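Local structure of MGS-M5 (Unidentified, 4Q3N) at residues 73-79 / 114-120. The protein probably catalyses the NAD-dependent interconversion of lactate and pyruvate, as an L-lactate dehydrogenase with a Rossmann-type nucleotide-binding domain. Numbering follows the deposited sequence.
Sequences GLVVITA and GILLVAS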
loop_
_atom_site.group_PDB
_atom_site.type_symbol
_atom_site.label_atom_id
_atom_site.label_comp_id
_atom_site.label_asym_id
_atom_site.label_seq_id
_atom_site.Cartn_x
_atom_site.Cartn_y
_atom_site.Cartn_z
ATOM N N GLY A 73 3.989 9.945 -20.244
ATOM C CA GLY A 73 4.047 8.549 -20.647
ATOM C C GLY A 73 2.652 8.115 -21.126
ATOM O O GLY A 73 2.509 7.217 -21.954
ATOM N N LEU A 74 1.626 8.777 -20.625
ATOM C CA LEU A 74 0.237 8.351 -20.914
ATOM C C LEU A 74 -0.671 9.565 -20.963
ATOM O O LEU A 74 -0.588 10.433 -20.094
ATOM C CB LEU A 74 -0.287 7.386 -19.811
ATOM C CG LEU A 74 -1.739 6.898 -19.923
ATOM C CD1 LEU A 74 -1.846 5.879 -21.066
ATOM C CD2 LEU A 74 -2.191 6.254 -18.546
ATOM N N VAL A 75 -1.537 9.651 -21.968
ATOM C CA VAL A 75 -2.564 10.712 -21.916
ATOM C C VAL A 75 -3.893 10.007 -21.902
ATOM O O VAL A 75 -4.146 9.138 -22.765
ATOM C CB VAL A 75 -2.476 11.681 -23.123
ATOM C CG1 VAL A 75 -3.628 12.700 -23.052
ATOM C CG2 VAL A 75 -1.080 12.381 -23.165
ATOM N N VAL A 76 -4.729 10.372 -20.938
ATOM C CA VAL A 76 -6.043 9.765 -20.797
ATOM C C VAL A 76 -7.091 10.763 -21.250
ATOM O O VAL A 76 -7.209 11.845 -20.677
ATOM C CB VAL A 76 -6.318 9.348 -19.356
ATOM C CG1 VAL A 76 -7.711 8.617 -19.218
ATOM C CG2 VAL A 76 -5.123 8.395 -18.847
ATOM N N ILE A 77 -7.836 10.412 -22.287
ATOM C CA ILE A 77 -8.813 11.351 -22.855
ATOM C C ILE A 77 -10.229 11.031 -22.375
ATOM O O ILE A 77 -10.734 9.927 -22.589
ATOM C CB ILE A 77 -8.790 11.324 -24.397
ATOM C CG1 ILE A 77 -7.353 11.592 -24.901
ATOM C CG2 ILE A 77 -9.866 12.306 -24.976
ATOM C CD1 ILE A 77 -7.162 11.301 -26.392
ATOM N N THR A 78 -10.852 12.000 -21.724
ATOM C CA THR A 78 -12.232 11.830 -21.203
ATOM C C THR A 78 -13.173 12.892 -21.828
ATOM O O THR A 78 -14.352 12.905 -21.559
ATOM C CB THR A 78 -12.269 11.949 -19.659
ATOM O OG1 THR A 78 -12.250 13.344 -19.293
ATOM C CG2 THR A 78 -11.071 11.210 -19.008
ATOM N N ALA A 79 -12.636 13.767 -22.679
ATOM C CA ALA A 79 -13.418 14.855 -23.281
ATOM C C ALA A 79 -14.517 14.383 -24.193
ATOM O O ALA A 79 -14.381 13.357 -24.872
ATOM C CB ALA A 79 -12.494 15.781 -24.075
ATOM N N GLY A 114 3.900 8.968 -26.259
ATOM C CA GLY A 114 3.607 7.960 -25.259
ATOM C C GLY A 114 2.394 7.159 -25.706
ATOM O O GLY A 114 2.141 6.972 -26.901
ATOM N N ILE A 115 1.627 6.697 -24.737
ATOM C CA ILE A 115 0.447 5.893 -24.986
ATOM C C ILE A 115 -0.839 6.721 -24.823
ATOM O O ILE A 115 -0.912 7.560 -23.915
ATOM C CB ILE A 115 0.458 4.700 -23.988
ATOM C CG1 ILE A 115 1.676 3.794 -24.328
ATOM C CG2 ILE A 115 -0.868 3.927 -23.942
ATOM C CD1 ILE A 115 1.928 2.826 -23.166
ATOM N N LEU A 116 -1.838 6.492 -25.678
ATOM C CA LEU A 116 -3.171 7.132 -25.526
ATOM C C LEU A 116 -4.156 6.141 -24.985
ATOM O O LEU A 116 -4.263 5.008 -25.495
ATOM C CB LEU A 116 -3.726 7.667 -26.885
ATOM C CG LEU A 116 -2.922 8.762 -27.582
ATOM C CD1 LEU A 116 -3.528 9.100 -28.962
ATOM C CD2 LEU A 116 -2.842 10.041 -26.710
ATOM N N LEU A 117 -4.889 6.575 -23.978
ATOM C CA LEU A 117 -5.979 5.799 -23.375
ATOM C C LEU A 117 -7.285 6.583 -23.457
ATOM O O LEU A 117 -7.414 7.630 -22.816
ATOM C CB LEU A 117 -5.671 5.494 -21.907
ATOM C CG LEU A 117 -6.763 4.861 -21.046
ATOM C CD1 LEU A 117 -7.347 3.620 -21.739
ATOM C CD2 LEU A 117 -6.183 4.461 -19.624
ATOM N N VAL A 118 -8.245 6.101 -24.240
ATOM C CA VAL A 118 -9.486 6.865 -24.462
ATOM C C VAL A 118 -10.555 6.328 -23.515
ATOM O O VAL A 118 -10.757 5.119 -23.457
ATOM C CB VAL A 118 -9.941 6.739 -25.936
ATOM C CG1 VAL A 118 -11.297 7.457 -26.137
ATOM C CG2 VAL A 118 -8.895 7.350 -26.842
ATOM N N ALA A 119 -11.197 7.188 -22.722
ATOM C CA ALA A 119 -12.296 6.715 -21.870
ATOM C C ALA A 119 -13.636 7.337 -22.317
ATOM O O ALA A 119 -14.691 6.893 -21.894
ATOM C CB ALA A 119 -12.050 7.049 -20.383
ATOM N N SER A 120 -13.571 8.348 -23.171
ATOM C CA SER A 120 -14.765 9.020 -23.692
ATOM C C SER A 120 -15.703 8.024 -24.357
ATOM O O SER A 120 -15.223 7.151 -25.036
ATOM C CB SER A 120 -14.365 10.084 -24.716
ATOM O OG SER A 120 -13.448 11.008 -24.176
#
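L74 sends CD1 obliquely across to I115, meeting CG2 at 3.6 Å and lying 3.9 Å from CB of L117, so that one methyl rests against both residues, with I115 O closer still at 3.4 Å. It gets there because CG stands anti to the backbone N (chi1 177°). On the same face V76 and L117 run alongside each other with their ends turned in a common direction, V76 CG2 4.1 Å from L117 CD2; helix 232-246 packs against L74, I115 and L117. The other face carries V75, I77, L116 and V118: CD2 of L116 reaches CB of V75 at 4.0 Å. Beta-branched V75, V76, I77, I115 and V118 favour extended backbone, while L74 and L116 reach across with longer side chains. The strands run parallel, and V75 and I77 each give their N-H to the partner strand and accept from it at their C=O. Where the strands end, I77 O accepts from A119 N (2.8 Å) and, less straight, from S120 N (N-H...O angle 139°). S120, small and polar, donates OG to A79 O at 2.6 Å, from 33° off the carbonyl plane; an alanine here would probably leave that carbonyl without this donor and the two loops less firmly tied. Helix 89-109 crosses over the face of V75 and I77, linking the adjacent strands in a beta-alpha-beta crossover of the NAD-binding domain's Rossmann fold.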